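Local coordinates for ribosomal protein L11 methyltransferase (Lactobacillus delbrueckii subsp. bulgaricus ATCC BAA-365, PDB 3GRZ) that probably methylates ribosomal protein L11 on lysine side chains with S-adenosyl-L-methionine as methyl donor, this chain being the C-terminal, catalytic methyltransferase part, at residues V5-S9 and H44-Q48; I31-L37 and E101-N106; G53-A57 and G153-F157; M58-V64 and A78-K84; L138-I142 and K167-L172. Where two conformers were deposited one is given. Numbering follows the deposited sequence.

The chain pairs a small three-stranded sheet with a seven-stranded Rossmann-like sheet of order 3-2-1-4-5-7-6, helices on its faces. Contacts 1 and 2, centres about 16 Å apart, cross along the chain and tie the small sheet's outer strands 6-9 and 29-33 to helices 44-57 and 93-105; contact 1 comes first and holds Thr47 of the predicted cofactor site. Helix 44-57 carries on into contact 3, which touches contact 4, nested in its loop, with centres about 10 Å apart. Contact 5, last to open, meets contact 3 through Phe157, centres about 16 Å apart. Contacts 2 and 5, centres about 31 Å apart, stand on opposite sides of the chain's centre. Contacts 1, 3 and 4 all reach the second subunit, so helix 44-57 and its surroundings also serve the dimer.

Contact 1. Residues V5-S9 and H44-Q48; sequences VINLS and HQTTQ
Strand 6-9 runs roughly along the first turns of helix 44-57, the two short axes 9.4 Å apart at closest approach and inclined at -28°. The CA atoms come nearest at Leu8 and Gln48 (5.7 Å), while Ile6 and His44 stand 8.0 Å apart. One hydrogen bond joins the segments: the side chain of Gln48, extended with chi1 and chi2 both t, gives NE2 to the backbone O of Leu8 at 2.9 Å. Its other end, OE1, accepts from Arg56 of the second subunit. The apolar contacts centre on Leu8 (chi1 m, chi2 t), whose CB leaves sideways but whose tip reaches the helix: CD2 lies 3.8 Å from Gln48 CB, and CD1 4.0 Å from Thr47 CG2. Around the His44 ring, Ile6 (m, m) makes a CH-pi contact, its CD1 4.3 Å from the ring centroid and over the face. Thr47 OG1 turns back to Asn43 O. Thr47 is predicted to bind S-adenosyl-L-methionine, its side chain about 4 Å from that of Asn132, also a predicted binding residue. The small three-stranded sheet at the start of this chain is thus laid against the helix that leads into the methyltransferase fold, beside its probable cofactor pocket.

Contact 2. Residues I31-L37 and E101-N106; sequences IRLDPGL and ENAALN
Two asparagine side chains, Asn102 on the last turn of helix 93-105 and Asn106 just beyond its end, act as surrogate backbone partners for the edge of strand 29-33 and the residue after it. Asn106 (chi1 m) meets Arg32 at both ends of its amide: OD1 accepts from Arg32 N at 2.7 Å and ND2 donates to Arg32 O at 2.8 Å. That same ND2 also donates to Asn102 O at 2.9 Å. One turn earlier, Asn102 (chi1 m) receives Asp34 N on OD1 at 2.8 Å, while a water accepts from Asn102 ND2 at 2.9 Å and donates to Asp34 O at 2.8 Å; ND2 has a second partner in Ser71 O. The axes of strand 31-33 and helix 101-105 approach to 7.3 Å, with 137° between their directions and CA pairs Leu33-Asn102 at 5.3 Å and Arg32-Asn106 at 6.1 Å. The contact docks an outer strand of the small three-stranded sheet at the start of this chain on the end of a helix of the Rossmann-like domain. Beyond the strand the chain folds into a type I turn, Asp34 to Leu37, with an Asx turn from Asp34 OD1 to Gly36 N (3.0 Å). Leu37 (m, t) comes back to the helix, CD1 3.8 Å from Glu101 CB.

Contact 3. Residues G53-A57 and G153-F157; sequences GIERA and GQVIF
Ile156, chi1 m and chi2 t, drives its CD1 against the helix backbone: it stands 3.4 Å from Gly53 C and 3.5 Å from Ile54 N. Gly53 leaves room for the other branch of Ile156: a CB there would clash with Ile156 CG2 at 2.9 Å. CD1 also packs on Ile54 CG1 at 3.7 Å and, more loosely, on Ala57 CB at 4.5 Å. Helix and strand run nearly antiparallel, 162° between their directions and 9.3 Å between axes, with CA pairs Gly53-Ile156 at 6.2 Å and Ala57-Gln154 at 7.7 Å. No direct hydrogen bond spans the gap; Gln154 (chi1 m, chi2 t) uses two waters. One accepts from Gln154 NE2 at 2.8 Å and Arg56 NH2 at 3.1 Å; the other donates to Gln154 OE1 at 2.6 Å and Ala57 O at 2.8 Å. Helix 44-57 thus packs on one face of the central sheet of the Rossmann-like methyltransferase fold, where Leu128 of strand 126-132 adjoins Ile156, while Phe157 faces helix 135-145.

Contact 4. Residues M58-V64 and A78-K84; sequences MVKPLTV and AHKLGAK
Met58 CE sits at the apolar centre, 3.9 Å from Ala83 CB and 4.3 Å from Ala78 CB, with Val64 closing in through CG2 to Ala83 CB at 3.8 Å and CG1 to Ala78 CB at 4.3 Å. Met58, just past helix 44-57, packs here against the beta-alpha-beta unit of strand 63-67, helix 73-80 and strand 85-90 in the Rossmann-like fold. Its chi1 t sets Met58 CG 3.4 Å from Leu81 O, and the p, p turns at chi2 and chi3 carry CE to the two alanines. The helix ends in a Schellman motif: Ala83 N bonds Ala78 O at 3.1 Å, Gly82 N bonds His79 O at 3.1 Å, and Gly82 takes phi 99°, where a CB would jam against the preceding carbonyl. The nearest CA atoms are those of Pro61 and Ala83, 4.6 Å apart, with Pro61 CA 3.3 Å from Gly82 O in a CH...O contact. Further out, Lys84 N donates to Leu62 O at 2.8 Å. At the rim a water accepts from Lys84 NZ at 2.9 Å and donates to Pro61 O at 3.0 Å.

Contact 5. Residues L138-I142 and K167-L172; sequences LLDLI and KIEQAL
Helices 135-145 and 165-174 run side by side in the same direction, 7° apart over these segments, with axes 10.0 Å from each other. CA atoms pair at Leu139-Ile168 (6.6 Å) and Ile142-Leu172 (6.7 Å). Leu139 takes the m, t rotamer, which swings its tip across the gap although its CB starts sideways: CD2 comes to 3.6 Å from Lys167 O, 3.8 Å from Ala171 CB and 3.9 Å from Ile168 CD1. Ile168 is the exception to the m, t pattern of its neighbours; with both chi angles m it brings CD1 to 4.0 Å from Leu138 CB. The two helices flank the same face of the central sheet in this Rossmann-like methyltransferase domain: Leu138 and Ile142 reach down to Phe157 of strand 153-161, while Ile168 and Leu172 meet Leu191 of strand 188-195. Ile142, again m, t, has its CB toward the partner helix. Its CD1 lies 3.8 Å from Ala171 CB and 4.4 Å from Ile168 CG2, its CG2 is 3.5 Å from Ala171 O, and its CG1 stands 4.1 Å from Leu172 CD2. Ala171 offers only a methyl group here, so both Leu139 and Ile142 can settle close to it. At the solvent side Lys167 brings its aliphatic part near the contact, CE 4.3 Å from Leu139 CD1, and its end leads away.

Contact 1. Residues V5-S9 and H44-Q48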
# COMPACT_ATOMS: atom_id res chain seq x y z
N VAL B 5 10.88 4.71 16.30
CA VAL B 5 10.57 3.92 15.10
C VAL B 5 9.33 4.46 14.40
O VAL B 5 8.30 4.70 15.03
CB VAL B 5 10.36 2.43 15.43
CG1 VAL B 5 10.37 1.57 14.17
CG2 VAL B 5 11.43 1.96 16.39
N ILE B 6 9.44 4.67 13.09
CA ILE B 6 8.30 5.06 12.27
C ILE B 6 7.92 3.83 11.46
O ILE B 6 8.59 3.49 10.49
CB ILE B 6 8.64 6.25 11.32
CG1 ILE B 6 9.29 7.42 12.08
CG2 ILE B 6 7.41 6.71 10.53
CD1 ILE B 6 8.44 8.03 13.19
N ASN B 7 6.87 3.13 11.90
CA ASN B 7 6.33 2.01 11.12
C ASN B 7 5.57 2.53 9.89
O ASN B 7 4.62 3.28 10.02
CB ASN B 7 5.40 1.16 11.97
CG ASN B 7 6.14 0.26 12.91
OD1 ASN B 7 7.01 -0.51 12.50
ND2 ASN B 7 5.78 0.32 14.18
N LEU B 8 6.02 2.15 8.70
CA LEU B 8 5.33 2.58 7.48
C LEU B 8 4.36 1.50 7.00
O LEU B 8 3.21 1.79 6.66
CB LEU B 8 6.34 2.92 6.38
CG LEU B 8 7.13 4.22 6.53
CD1 LEU B 8 8.09 4.35 5.38
CD2 LEU B 8 6.24 5.44 6.60
N SER B 9 4.83 0.26 6.99
CA SER B 9 4.05 -0.89 6.54
C SER B 9 4.57 -2.16 7.20
O SER B 9 5.50 -2.11 8.01
CB SER B 9 4.10 -1.01 5.02
OG SER B 9 5.37 -1.45 4.56
N HIS B 44 5.88 12.28 7.33
CA HIS B 44 5.63 10.84 7.49
C HIS B 44 4.46 10.33 6.66
O HIS B 44 4.56 9.25 6.07
CB HIS B 44 5.44 10.48 8.96
CG HIS B 44 6.58 10.89 9.83
ND1 HIS B 44 7.89 10.57 9.54
CD2 HIS B 44 6.61 11.59 10.99
CE1 HIS B 44 8.68 11.07 10.48
NE2 HIS B 44 7.93 11.69 11.37
N GLN B 45 3.37 11.11 6.63
CA GLN B 45 2.21 10.82 5.80
C GLN B 45 2.58 10.71 4.31
O GLN B 45 2.20 9.74 3.65
CB GLN B 45 1.07 11.84 6.02
CG GLN B 45 -0.09 11.33 6.91
CD GLN B 45 -1.07 12.42 7.41
OE1 GLN B 45 -0.82 13.63 7.30
NE2 GLN B 45 -2.20 11.97 7.98
N THR B 46 3.34 11.66 3.80
CA THR B 46 3.63 11.69 2.37
C THR B 46 4.62 10.60 1.99
O THR B 46 4.52 10.01 0.92
CB THR B 46 4.12 13.07 1.88
OG1 THR B 46 5.35 13.39 2.53
CG2 THR B 46 3.07 14.15 2.18
N THR B 47 5.56 10.33 2.90
CA THR B 47 6.49 9.22 2.74
C THR B 47 5.72 7.90 2.63
O THR B 47 5.99 7.12 1.74
CB THR B 47 7.56 9.19 3.89
OG1 THR B 47 8.38 10.35 3.77
CG2 THR B 47 8.45 7.96 3.81
N GLN B 48 4.77 7.67 3.54
CA GLN B 48 3.98 6.44 3.52
C GLN B 48 3.17 6.28 2.21
O GLN B 48 3.11 5.19 1.67
CB GLN B 48 3.03 6.38 4.72
CG GLN B 48 2.24 5.07 4.80
CD GLN B 48 1.26 5.04 5.95
OE1 GLN B 48 0.26 5.77 5.95
NE2 GLN B 48 1.54 4.20 6.94

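Contact 2. Residues I31-L37 and E101-N106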
# COMPACT_ATOMS: atom_id res chain seq x y z
N ILE B 31 14.97 0.90 7.70
CA ILE B 31 15.76 1.92 7.03
C ILE B 31 16.28 2.92 8.06
O ILE B 31 15.50 3.62 8.71
CB ILE B 31 14.98 2.61 5.89
CG1 ILE B 31 14.64 1.59 4.80
CG2 ILE B 31 15.78 3.78 5.31
CD1 ILE B 31 13.86 2.16 3.64
N ARG B 32 17.60 2.93 8.21
CA ARG B 32 18.26 3.87 9.11
C ARG B 32 18.51 5.21 8.42
O ARG B 32 19.01 5.27 7.29
CB ARG B 32 19.55 3.26 9.67
CG ARG B 32 19.28 2.00 10.46
CD ARG B 32 20.50 1.45 11.18
NE ARG B 32 20.09 0.43 12.14
CZ ARG B 32 19.77 0.67 13.41
NH1 ARG B 32 19.40 -0.32 14.21
NH2 ARG B 32 19.82 1.91 13.89
N LEU B 33 18.13 6.29 9.11
CA LEU B 33 18.34 7.64 8.62
C LEU B 33 19.01 8.48 9.71
O LEU B 33 18.73 8.29 10.90
CB LEU B 33 17.02 8.30 8.22
CG LEU B 33 16.15 7.80 7.06
CD1 LEU B 33 14.97 8.73 6.86
CD2 LEU B 33 16.93 7.67 5.75
N ASP B 34 19.88 9.40 9.30
CA ASP B 34 20.59 10.27 10.23
C ASP B 34 19.85 11.62 10.31
O ASP B 34 19.82 12.37 9.33
CB ASP B 34 22.05 10.44 9.79
CG ASP B 34 22.91 11.28 10.76
OD1 ASP B 34 22.37 11.94 11.69
OD2 ASP B 34 24.14 11.29 10.59
N PRO B 35 19.24 11.92 11.48
CA PRO B 35 18.45 13.13 11.69
C PRO B 35 19.27 14.40 11.68
O PRO B 35 18.73 15.48 11.44
CB PRO B 35 17.86 12.92 13.10
CG PRO B 35 18.00 11.47 13.36
CD PRO B 35 19.29 11.10 12.70
N GLY B 36 20.57 14.28 11.93
CA GLY B 36 21.51 15.40 11.85
C GLY B 36 21.74 15.90 10.44
O GLY B 36 22.15 17.05 10.25
N LEU B 37 21.48 15.05 9.45
CA LEU B 37 21.58 15.46 8.05
C LEU B 37 20.30 16.16 7.63
O LEU B 37 19.28 16.06 8.32
CB LEU B 37 21.87 14.25 7.14
CG LEU B 37 23.15 13.47 7.45
CD1 LEU B 37 23.16 12.17 6.67
CD2 LEU B 37 24.40 14.30 7.16
N GLU B 101 25.03 9.26 2.47
CA GLU B 101 25.31 8.84 3.84
C GLU B 101 24.21 7.95 4.42
O GLU B 101 24.52 6.94 5.07
CB GLU B 101 25.61 10.05 4.75
CG GLU B 101 26.88 10.83 4.31
CD GLU B 101 27.48 11.76 5.39
OE1 GLU B 101 27.07 11.70 6.58
OE2 GLU B 101 28.39 12.55 5.04
N ASN B 102 22.95 8.31 4.19
CA ASN B 102 21.82 7.44 4.58
C ASN B 102 21.85 6.10 3.84
O ASN B 102 21.63 5.06 4.46
CB ASN B 102 20.46 8.14 4.43
CG ASN B 102 20.22 9.22 5.48
OD1 ASN B 102 20.66 9.12 6.62
ND2 ASN B 102 19.49 10.27 5.09
N ALA B 103 22.18 6.11 2.54
CA ALA B 103 22.33 4.82 1.81
C ALA B 103 23.38 3.92 2.48
O ALA B 103 23.12 2.74 2.75
CB ALA B 103 22.68 5.04 0.34
N ALA B 104 24.54 4.52 2.77
CA ALA B 104 25.67 3.84 3.39
C ALA B 104 25.32 3.27 4.76
O ALA B 104 25.75 2.17 5.10
CB ALA B 104 26.86 4.80 3.49
N LEU B 105 24.54 4.01 5.55
CA LEU B 105 24.03 3.50 6.84
C LEU B 105 23.21 2.23 6.68
O LEU B 105 23.07 1.44 7.61
CB LEU B 105 23.16 4.54 7.57
CG LEU B 105 23.84 5.75 8.23
CD1 LEU B 105 22.76 6.75 8.63
CD2 LEU B 105 24.75 5.34 9.43
N ASN B 106 22.66 2.04 5.48
CA ASN B 106 21.88 0.85 5.21
C ASN B 106 22.63 -0.17 4.36
O ASN B 106 22.04 -1.12 3.86
CB ASN B 106 20.53 1.25 4.60
CG ASN B 106 19.66 2.00 5.59
OD1 ASN B 106 19.12 1.41 6.53
ND2 ASN B 106 19.54 3.31 5.42
O HOH W 1 18.38 12.26 6.89

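Contact 3. Residues G53-A57 and G153-F157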
# COMPACT_ATOMS: atom_id res chain seq x y z
N GLY B 53 2.69 3.20 -2.93
CA GLY B 53 2.77 3.19 -4.39
C GLY B 53 3.92 2.35 -4.92
O GLY B 53 3.78 1.66 -5.94
N ILE B 54 5.08 2.43 -4.26
CA ILE B 54 6.26 1.66 -4.67
C ILE B 54 6.03 0.18 -4.41
O ILE B 54 6.33 -0.67 -5.26
CB ILE B 54 7.57 2.14 -3.98
CG1 ILE B 54 7.87 3.59 -4.34
CG2 ILE B 54 8.77 1.26 -4.38
CD1 ILE B 54 9.00 4.21 -3.48
N GLU B 55 5.45 -0.13 -3.25
CA GLU B 55 5.11 -1.50 -2.88
C GLU B 55 4.14 -2.11 -3.90
O GLU B 55 4.27 -3.28 -4.27
CB GLU B 55 4.53 -1.53 -1.46
CG GLU B 55 3.88 -2.85 -1.01
CD GLU B 55 4.90 -3.93 -0.64
OE1 GLU B 55 6.08 -3.59 -0.40
OE2 GLU B 55 4.52 -5.12 -0.60
N ARG B 56 3.20 -1.30 -4.38
CA ARG B 56 2.23 -1.73 -5.37
C ARG B 56 2.90 -1.96 -6.72
O ARG B 56 2.65 -2.97 -7.38
CB ARG B 56 1.11 -0.70 -5.48
CG ARG B 56 0.09 -0.93 -6.58
CD ARG B 56 -0.87 0.25 -6.65
NE ARG B 56 -1.76 0.19 -7.80
CZ ARG B 56 -1.45 0.63 -9.02
NH1 ARG B 56 -2.32 0.52 -10.01
NH2 ARG B 56 -0.26 1.15 -9.25
N ALA B 57 3.77 -1.02 -7.12
CA ALA B 57 4.37 -1.05 -8.46
C ALA B 57 5.47 -2.10 -8.62
O ALA B 57 5.65 -2.62 -9.72
CB ALA B 57 4.91 0.34 -8.85
N GLY B 153 5.82 2.48 -18.54
CA GLY B 153 6.38 3.20 -17.41
C GLY B 153 5.32 3.71 -16.46
O GLY B 153 4.23 4.08 -16.88
N GLN B 154 5.64 3.72 -15.17
CA GLN B 154 4.71 4.17 -14.14
C GLN B 154 5.32 5.32 -13.35
O GLN B 154 6.53 5.53 -13.37
CB GLN B 154 4.37 3.01 -13.21
CG GLN B 154 3.57 1.95 -13.91
CD GLN B 154 3.38 0.72 -13.07
OE1 GLN B 154 4.24 -0.16 -13.03
NE2 GLN B 154 2.23 0.65 -12.41
N VAL B 155 4.46 6.09 -12.69
CA VAL B 155 4.88 7.30 -11.98
C VAL B 155 4.17 7.29 -10.63
O VAL B 155 2.98 6.96 -10.53
CB VAL B 155 4.58 8.61 -12.81
CG1 VAL B 155 4.92 9.85 -12.03
CG2 VAL B 155 5.42 8.66 -14.10
N ILE B 156 4.91 7.61 -9.57
CA ILE B 156 4.32 7.81 -8.25
C ILE B 156 4.61 9.22 -7.75
O ILE B 156 5.77 9.61 -7.63
CB ILE B 156 4.87 6.80 -7.23
CG1 ILE B 156 4.62 5.38 -7.72
CG2 ILE B 156 4.25 7.05 -5.84
CD1 ILE B 156 5.56 4.40 -7.12
N PHE B 157 3.54 9.99 -7.51
CA PHE B 157 3.64 11.32 -6.91
C PHE B 157 3.13 11.28 -5.50
O PHE B 157 2.15 10.61 -5.20
CB PHE B 157 2.78 12.35 -7.65
CG PHE B 157 3.34 12.81 -8.98
CD1 PHE B 157 4.64 12.47 -9.38
CD2 PHE B 157 2.57 13.63 -9.81
CE1 PHE B 157 5.16 12.92 -10.59
CE2 PHE B 157 3.08 14.08 -11.04
CZ PHE B 157 4.36 13.72 -11.44
O HOH W 2 0.32 2.70 -11.92
O HOH W 3 4.14 -2.55 -12.07

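Contact 4. Residues M58-V64 and A78-K84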
# COMPACT_ATOMS: atom_id res chain seq x y z
N MET B 58 6.20 -2.42 -7.55
CA MET B 58 7.40 -3.25 -7.69
C MET B 58 7.09 -4.73 -7.71
O MET B 58 7.47 -5.46 -6.80
CB MET B 58 8.48 -2.90 -6.63
CG MET B 58 9.93 -3.31 -7.01
SD MET B 58 10.81 -2.26 -8.22
CE MET B 58 11.22 -0.86 -7.16
N VAL B 59 6.42 -5.18 -8.77
CA VAL B 59 6.12 -6.61 -8.97
C VAL B 59 7.27 -7.38 -9.63
O VAL B 59 7.31 -8.62 -9.59
CB VAL B 59 4.81 -6.82 -9.80
CG1 VAL B 59 3.62 -6.20 -9.07
CG2 VAL B 59 4.97 -6.20 -11.23
N LYS B 60 8.19 -6.63 -10.25
CA LYS B 60 9.43 -7.17 -10.82
C LYS B 60 10.48 -6.04 -10.66
O LYS B 60 10.09 -4.90 -10.38
CB LYS B 60 9.21 -7.53 -12.29
CG LYS B 60 8.96 -6.34 -13.20
CD LYS B 60 8.73 -6.76 -14.65
CE LYS B 60 8.58 -5.55 -15.53
NZ LYS B 60 8.36 -5.94 -16.96
N PRO B 61 11.80 -6.34 -10.83
CA PRO B 61 12.80 -5.26 -10.83
C PRO B 61 12.52 -4.21 -11.89
O PRO B 61 12.41 -4.52 -13.07
CB PRO B 61 14.12 -6.00 -11.13
CG PRO B 61 13.89 -7.34 -10.57
CD PRO B 61 12.46 -7.66 -10.97
N LEU B 62 12.39 -2.97 -11.44
CA LEU B 62 12.15 -1.83 -12.30
C LEU B 62 13.30 -0.86 -12.16
O LEU B 62 13.89 -0.76 -11.09
CB LEU B 62 10.85 -1.12 -11.90
CG LEU B 62 9.54 -1.93 -11.87
CD1 LEU B 62 8.41 -1.07 -11.31
CD2 LEU B 62 9.17 -2.49 -13.25
N THR B 63 13.59 -0.13 -13.24
CA THR B 63 14.55 0.96 -13.18
C THR B 63 13.84 2.21 -12.64
O THR B 63 12.72 2.54 -13.06
CB THR B 63 15.20 1.24 -14.55
OG1 THR B 63 14.20 1.60 -15.50
CG2 THR B 63 15.96 0.00 -15.05
N VAL B 64 14.48 2.89 -11.69
CA VAL B 64 13.82 3.93 -10.89
C VAL B 64 14.59 5.24 -10.97
O VAL B 64 15.82 5.24 -10.90
CB VAL B 64 13.70 3.51 -9.38
CG1 VAL B 64 13.06 4.62 -8.54
CG2 VAL B 64 12.93 2.19 -9.22
N ALA B 78 13.27 1.85 -2.54
CA ALA B 78 13.17 1.24 -3.86
C ALA B 78 14.27 0.21 -4.07
O ALA B 78 14.00 -0.88 -4.58
CB ALA B 78 13.21 2.31 -4.95
N HIS B 79 15.50 0.55 -3.66
CA HIS B 79 16.66 -0.37 -3.80
C HIS B 79 16.41 -1.65 -3.02
O HIS B 79 16.61 -2.76 -3.54
CB HIS B 79 17.96 0.31 -3.35
CG HIS B 79 19.19 -0.52 -3.56
ND1 HIS B 79 19.59 -1.50 -2.67
CD2 HIS B 79 20.11 -0.50 -4.55
CE1 HIS B 79 20.70 -2.06 -3.12
NE2 HIS B 79 21.04 -1.48 -4.25
N LYS B 80 15.97 -1.50 -1.77
CA LYS B 80 15.71 -2.65 -0.90
C LYS B 80 14.56 -3.53 -1.41
O LYS B 80 14.58 -4.75 -1.26
CB LYS B 80 15.43 -2.17 0.52
CG LYS B 80 16.69 -1.76 1.26
CD LYS B 80 16.37 -0.82 2.40
CE LYS B 80 17.56 -0.64 3.33
NZ LYS B 80 18.07 -1.92 3.88
N LEU B 81 13.58 -2.89 -2.06
CA LEU B 81 12.43 -3.59 -2.65
C LEU B 81 12.73 -4.25 -3.99
O LEU B 81 11.83 -4.80 -4.62
CB LEU B 81 11.22 -2.66 -2.77
CG LEU B 81 10.57 -2.31 -1.42
CD1 LEU B 81 9.51 -1.25 -1.60
CD2 LEU B 81 10.00 -3.53 -0.72
N GLY B 82 13.99 -4.19 -4.43
CA GLY B 82 14.45 -4.97 -5.56
C GLY B 82 14.51 -4.22 -6.88
O GLY B 82 14.38 -4.85 -7.92
N ALA B 83 14.71 -2.90 -6.85
CA ALA B 83 14.84 -2.15 -8.10
C ALA B 83 15.99 -2.66 -8.96
O ALA B 83 17.00 -3.13 -8.42
CB ALA B 83 15.02 -0.68 -7.83
N LYS B 84 15.81 -2.58 -10.29
CA LYS B 84 16.85 -2.94 -11.25
C LYS B 84 17.98 -1.91 -11.25
O LYS B 84 19.13 -2.22 -11.56
CB LYS B 84 16.25 -3.07 -12.66
CG LYS B 84 17.12 -3.83 -13.66
CD LYS B 84 16.59 -3.72 -15.09
CE LYS B 84 15.41 -4.64 -15.34
NZ LYS B 84 14.87 -4.52 -16.73
O HOH W 4 12.24 -3.57 -15.96

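Contact 5. Residues L138-I142 and K167-L172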
# COMPACT_ATOMS: atom_id res chain seq x y z
N LEU B 138 5.90 19.72 -8.94
CA LEU B 138 5.32 18.60 -9.72
C LEU B 138 4.76 19.05 -11.07
O LEU B 138 4.94 18.36 -12.07
CB LEU B 138 4.25 17.86 -8.93
CG LEU B 138 4.71 16.98 -7.77
CD1 LEU B 138 3.50 16.46 -7.02
CD2 LEU B 138 5.57 15.83 -8.26
N LEU B 139 4.11 20.21 -11.08
CA LEU B 139 3.60 20.83 -12.31
C LEU B 139 4.71 21.08 -13.34
O LEU B 139 4.47 20.93 -14.54
CB LEU B 139 2.82 22.12 -12.02
CG LEU B 139 1.48 21.97 -11.28
CD1 LEU B 139 0.92 23.31 -10.83
CD2 LEU B 139 0.43 21.23 -12.12
N ASP B 140 5.91 21.42 -12.88
CA ASP B 140 7.08 21.53 -13.76
C ASP B 140 7.64 20.17 -14.18
O ASP B 140 8.21 20.03 -15.27
CB ASP B 140 8.18 22.38 -13.11
CG ASP B 140 7.76 23.83 -12.90
OD1 ASP B 140 6.91 24.32 -13.67
OD2 ASP B 140 8.29 24.47 -11.97
N LEU B 141 7.47 19.16 -13.32
CA LEU B 141 7.94 17.80 -13.62
C LEU B 141 7.06 17.11 -14.66
O LEU B 141 7.56 16.36 -15.50
CB LEU B 141 8.01 16.93 -12.35
CG LEU B 141 8.49 15.49 -12.51
CD1 LEU B 141 9.94 15.40 -13.07
CD2 LEU B 141 8.39 14.74 -11.19
N ILE B 142 5.75 17.35 -14.59
CA ILE B 142 4.80 16.65 -15.46
C ILE B 142 5.21 16.63 -16.97
O ILE B 142 5.32 15.53 -17.53
CB ILE B 142 3.31 17.07 -15.19
CG1 ILE B 142 2.82 16.47 -13.86
CG2 ILE B 142 2.40 16.60 -16.33
CD1 ILE B 142 1.60 17.16 -13.25
N LYS B 167 -5.40 21.04 -10.28
CA LYS B 167 -4.32 21.51 -11.16
C LYS B 167 -3.41 20.37 -11.60
O LYS B 167 -3.01 20.31 -12.76
CB LYS B 167 -3.50 22.61 -10.48
CG LYS B 167 -4.20 23.97 -10.42
CD LYS B 167 -3.47 24.93 -9.49
CE LYS B 167 -2.51 25.85 -10.24
NZ LYS B 167 -3.21 27.03 -10.81
N ILE B 168 -3.09 19.46 -10.66
CA ILE B 168 -2.30 18.25 -10.96
C ILE B 168 -3.07 17.33 -11.93
O ILE B 168 -2.52 16.89 -12.95
CB ILE B 168 -1.91 17.48 -9.65
CG1 ILE B 168 -1.07 18.38 -8.71
CG2 ILE B 168 -1.19 16.18 -9.99
CD1 ILE B 168 0.32 18.69 -9.19
N GLU B 169 -4.33 17.06 -11.62
CA GLU B 169 -5.18 16.22 -12.47
C GLU B 169 -5.31 16.75 -13.91
O GLU B 169 -5.27 15.98 -14.85
CB GLU B 169 -6.57 16.04 -11.86
CG GLU B 169 -6.60 15.08 -10.67
CD GLU B 169 -8.00 14.89 -10.08
OE1 GLU B 169 -8.84 15.81 -10.18
OE2 GLU B 169 -8.24 13.82 -9.49
N GLN B 170 -5.45 18.06 -14.05
CA GLN B 170 -5.60 18.70 -15.35
C GLN B 170 -4.30 18.61 -16.16
O GLN B 170 -4.33 18.21 -17.32
CB GLN B 170 -6.03 20.16 -15.18
CG GLN B 170 -6.68 20.79 -16.40
CD GLN B 170 -6.76 22.31 -16.29
OE1 GLN B 170 -7.23 22.85 -15.29
NE2 GLN B 170 -6.30 23.00 -17.33
N ALA B 171 -3.18 18.93 -15.52
CA ALA B 171 -1.85 18.79 -16.14
C ALA B 171 -1.48 17.36 -16.55
O ALA B 171 -0.86 17.16 -17.59
CB ALA B 171 -0.78 19.37 -15.24
N LEU B 172 -1.88 16.37 -15.74
CA LEU B 172 -1.69 14.96 -16.11
C LEU B 172 -2.51 14.58 -17.36
O LEU B 172 -1.99 13.96 -18.29
CB LEU B 172 -2.03 14.03 -14.92
CG LEU B 172 -1.02 13.98 -13.76
CD1 LEU B 172 -1.65 13.35 -12.50
CD2 LEU B 172 0.26 13.25 -14.15